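Long-range contact in ABC transporter substrate-binding protein (Bradyrhizobium japonicum, PDB 4I1D), which is probably the periplasmic solute-binding component of an ABC transporter, of uncertain natural ligand, and holds D-malate in this crystal: residues Ala204-Val209 with Ile265-Gly270. Sequence-based numbering, arbitrary orientation.
With MLT (D-malate), chain U; SO4 (sulfate ion), chain J.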
ATOM      1  N   ALA A 204      -2.683  -6.099  36.803  1.00 41.00           N
ATOM      2  CA  ALA A 204      -3.807  -5.185  36.663  1.00 39.57           C
ATOM      3  C   ALA A 204      -3.649  -4.038  37.658  1.00 44.96           C
ATOM      4  O   ALA A 204      -2.971  -4.171  38.680  1.00 50.61           O
ATOM      5  CB  ALA A 204      -5.137  -5.941  36.922  1.00 39.72           C
ATOM      6  N   TRP A 205      -4.279  -2.912  37.357  1.00 44.92           N
ATOM      7  CA  TRP A 205      -4.304  -1.795  38.279  1.00 38.44           C
ATOM      8  C   TRP A 205      -5.170  -2.146  39.487  1.00 43.74           C
ATOM      9  O   TRP A 205      -6.276  -2.677  39.341  1.00 49.27           O
ATOM     10  CB  TRP A 205      -4.791  -0.537  37.549  1.00 40.67           C
ATOM     11  CG  TRP A 205      -3.800  -0.072  36.472  1.00 45.31           C
ATOM     12  CD1 TRP A 205      -2.458   0.133  36.635  1.00 42.92           C
ATOM     13  CD2 TRP A 205      -4.086   0.251  35.102  1.00 45.86           C
ATOM     14  NE1 TRP A 205      -1.891   0.556  35.456  1.00 42.36           N
ATOM     15  CE2 TRP A 205      -2.866   0.638  34.499  1.00 47.23           C
ATOM     16  CE3 TRP A 205      -5.254   0.263  34.330  1.00 41.56           C
ATOM     17  CZ2 TRP A 205      -2.777   1.017  33.160  1.00 44.17           C
ATOM     18  CZ3 TRP A 205      -5.167   0.642  32.997  1.00 42.10           C
ATOM     19  CH2 TRP A 205      -3.937   1.012  32.426  1.00 47.68           C
ATOM     20  N   ASN A 206      -4.671  -1.861  40.684  1.00 41.64           N
ATOM     21  CA  ASN A 206      -5.337  -2.342  41.887  1.00 47.08           C
ATOM     22  C   ASN A 206      -6.786  -1.856  41.978  1.00 50.66           C
ATOM     23  O   ASN A 206      -7.648  -2.552  42.506  1.00 48.11           O
ATOM     24  CB  ASN A 206      -4.559  -1.952  43.137  1.00 45.16           C
ATOM     25  CG  ASN A 206      -4.677  -0.477  43.450  1.00 47.85           C
ATOM     26  OD1 ASN A 206      -3.997   0.346  42.848  1.00 51.58           O
ATOM     27  ND2 ASN A 206      -5.556  -0.137  44.385  1.00 47.34           N
ATOM     28  N   GLY A 207      -7.049  -0.668  41.441  1.00 52.67           N
ATOM     29  CA  GLY A 207      -8.388  -0.095  41.463  1.00 52.73           C
ATOM     30  C   GLY A 207      -9.410  -0.870  40.648  1.00 47.98           C
ATOM     31  O   GLY A 207     -10.580  -0.949  41.030  1.00 52.68           O
ATOM     32  N   ARG A 208      -8.969  -1.446  39.529  1.00 47.46           N
ATOM     33  CA  ARG A 208      -9.837  -2.259  38.679  1.00 46.76           C
ATOM     34  C   ARG A 208     -10.163  -3.588  39.351  1.00 48.49           C
ATOM     35  O   ARG A 208     -11.274  -4.095  39.234  1.00 53.50           O
ATOM     36  CB  ARG A 208      -9.187  -2.512  37.317  1.00 46.38           C
ATOM     37  CG  ARG A 208      -9.309  -1.346  36.326  1.00 45.48           C
ATOM     38  CD  ARG A 208     -10.760  -1.169  35.862  1.00 45.58           C
ATOM     39  NE  ARG A 208     -10.905  -0.092  34.887  1.00 52.15           N
ATOM     40  CZ  ARG A 208     -12.066   0.262  34.345  1.00 53.99           C
ATOM     41  NH1 ARG A 208     -13.174  -0.388  34.680  1.00 53.32           N
ATOM     42  NH2 ARG A 208     -12.121   1.258  33.469  1.00 53.48           N
ATOM     43  N   VAL A 209      -9.194  -4.147  40.063  1.00 42.59           N
ATOM     44  CA  VAL A 209      -9.419  -5.413  40.742  1.00 46.08           C
ATOM     45  C   VAL A 209     -10.354  -5.253  41.921  1.00 48.01           C
ATOM     46  O   VAL A 209     -11.311  -6.008  42.065  1.00 53.82           O
ATOM     47  CB  VAL A 209      -8.113  -6.026  41.266  1.00 48.67           C
ATOM     48  CG1 VAL A 209      -8.402  -7.370  41.934  1.00 45.25           C
ATOM     49  CG2 VAL A 209      -7.125  -6.178  40.136  1.00 49.43           C
ATOM     50  N   ILE A 265     -12.218   5.719  46.644  1.00 54.29           N
ATOM     51  CA  ILE A 265     -11.560   4.846  45.693  1.00 47.38           C
ATOM     52  C   ILE A 265     -10.250   4.348  46.283  1.00 50.81           C
ATOM     53  O   ILE A 265      -9.643   5.016  47.119  1.00 51.34           O
ATOM     54  CB  ILE A 265     -11.342   5.551  44.337  1.00 50.66           C
ATOM     55  CG1 ILE A 265     -11.057   4.524  43.237  1.00 54.86           C
ATOM     56  CG2 ILE A 265     -10.256   6.634  44.449  1.00 45.05           C
ATOM     57  CD1 ILE A 265     -11.072   5.110  41.847  1.00 58.13           C
ATOM     58  N   ASP A 266      -9.841   3.162  45.852  1.00 57.60           N
ATOM     59  CA  ASP A 266      -8.688   2.462  46.405  1.00 55.55           C
ATOM     60  C   ASP A 266      -7.340   3.017  45.916  1.00 54.96           C
ATOM     61  O   ASP A 266      -6.452   2.257  45.523  1.00 54.79           O
ATOM     62  CB  ASP A 266      -8.799   0.971  46.062  1.00 65.33           C
ATOM     63  CG  ASP A 266      -7.839   0.118  46.858  1.00 84.94           C
ATOM     64  OD1 ASP A 266      -7.559   0.482  48.023  1.00 91.63           O
ATOM     65  OD2 ASP A 266      -7.362  -0.911  46.321  1.00 87.97           O
ATOM     66  N   TYR A 267      -7.186   4.336  45.926  1.00 50.42           N
ATOM     67  CA  TYR A 267      -5.914   4.939  45.548  1.00 47.79           C
ATOM     68  C   TYR A 267      -5.372   5.729  46.721  1.00 58.07           C
ATOM     69  O   TYR A 267      -6.131   6.134  47.599  1.00 67.23           O
ATOM     70  CB  TYR A 267      -6.069   5.813  44.303  1.00 42.45           C
ATOM     71  CG  TYR A 267      -6.450   4.998  43.084  1.00 52.36           C
ATOM     72  CD1 TYR A 267      -5.896   3.742  42.873  1.00 52.05           C
ATOM     73  CD2 TYR A 267      -7.381   5.467  42.155  1.00 59.69           C
ATOM     74  CE1 TYR A 267      -6.244   2.972  41.764  1.00 63.14           C
ATOM     75  CE2 TYR A 267      -7.739   4.696  41.034  1.00 63.75           C
ATOM     76  CZ  TYR A 267      -7.163   3.448  40.849  1.00 69.64           C
ATOM     77  OH  TYR A 267      -7.492   2.670  39.753  1.00 81.90           O
ATOM     78  N   GLY A 268      -4.058   5.918  46.752  1.00 55.86           N
ATOM     79  CA  GLY A 268      -3.415   6.601  47.858  1.00 55.27           C
ATOM     80  C   GLY A 268      -3.318   8.088  47.594  1.00 58.56           C
ATOM     81  O   GLY A 268      -3.299   8.511  46.436  1.00 57.11           O
ATOM     82  N   PRO A 269      -3.252   8.892  48.666  1.00 51.17           N
ATOM     83  CA  PRO A 269      -3.155  10.346  48.487  1.00 56.80           C
ATOM     84  C   PRO A 269      -1.765  10.755  47.991  1.00 53.46           C
ATOM     85  O   PRO A 269      -0.766  10.271  48.525  1.00 52.34           O
ATOM     86  CB  PRO A 269      -3.411  10.893  49.905  1.00 55.38           C
ATOM     87  CG  PRO A 269      -2.919   9.818  50.818  1.00 51.50           C
ATOM     88  CD  PRO A 269      -3.141   8.491  50.080  1.00 54.27           C
ATOM     89  N   GLY A 270      -1.703  11.614  46.977  1.00 46.61           N
ATOM     90  CA  GLY A 270      -0.430  12.162  46.536  1.00 43.74           C
ATOM     91  C   GLY A 270       0.286  12.900  47.664  1.00 53.36           C
ATOM     92  O   GLY A 270       1.515  12.898  47.738  1.00 57.56           O
TER
HETATM   93  C1  MLT U 417      -7.303   2.613  29.759  1.00 88.64           C
HETATM   94  O1  MLT U 417      -7.718   3.553  29.047  1.00 94.54           O
HETATM   95  O2  MLT U 417      -6.181   2.117  29.507  1.00 89.46           O
HETATM   96  C2  MLT U 417      -8.126   2.102  30.912  1.00 76.95           C
HETATM   97  O3  MLT U 417      -9.524   2.120  30.665  1.00 68.40           O
HETATM   98  C3  MLT U 417      -7.848   2.975  32.117  1.00 85.01           C
HETATM   99  C4  MLT U 417      -8.854   2.603  33.173  1.00 95.43           C
HETATM  100  O4  MLT U 417      -9.955   3.192  33.214  1.00101.03           O
HETATM  101  O5  MLT U 417      -8.609   1.702  34.009  1.00 92.84           O
HETATM  102  S   SO4 J 406     -12.683   0.718  46.264  0.90125.75           S
HETATM  103  O1  SO4 J 406     -13.238   1.839  47.020  0.90126.13           O
HETATM  104  O2  SO4 J 406     -11.701   1.213  45.303  0.90124.65           O
HETATM  105  O3  SO4 J 406     -12.040  -0.209  47.194  0.90125.35           O
HETATM  106  O4  SO4 J 406     -13.748   0.029  45.539  0.90123.04           O
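The ring of Tyr267 meets the carboxamide of Asn206 and the backbone of Gly207 where strand 201-205 turns into helix 206-214. Asn206 OD1 lies in the ring plane, at the edge, 3.6 Å from Tyr267 CE1, with amide and ring planes nearly perpendicular (83°). Gly207 N approaches obliquely, and the phenol oxygen OH comes within 3.4 Å of Gly207 CA, where a CB would clash. Trp205, at the N-cap position, has malate O2 at its ring edge, in plane, while malate C3 approaches obliquely, 3.7 Å from CZ3; Trp184 and Tyr105 pack edge-to-face with this ring. The Asn206 carboxamide is also the donor of both hydrogen bonds across the contact. ND2 gives one bond of 2.8 Å to Asp266 O, in the carbonyl plane, and a more bent one to Asp266 OD2, which it meets from above the carboxylate plane. Both acceptors lie in the amide plane, while OD1 accepts from Ser106 N of strand 100-112, which fixes the flip of the amide. Asp266 centres an inverse gamma turn, and its N makes a weak bond to a sulfate ion, probably from the crystallisation liquor.

Two residues on from Asn206, the edge of the Arg208 guanidinium faces the D-malate, with NE bonded to O5 at 3.0 Å and NH2 to O4 at 2.9 Å, a bidentate grip on one carboxylate; NH1 is paired with Asp37 of the second subunit. Through its buried amide, bonded at both ND2 and OD1, Asn206 thus ties the start of helix 206-214, which carries Arg208, to the turn at Asp266.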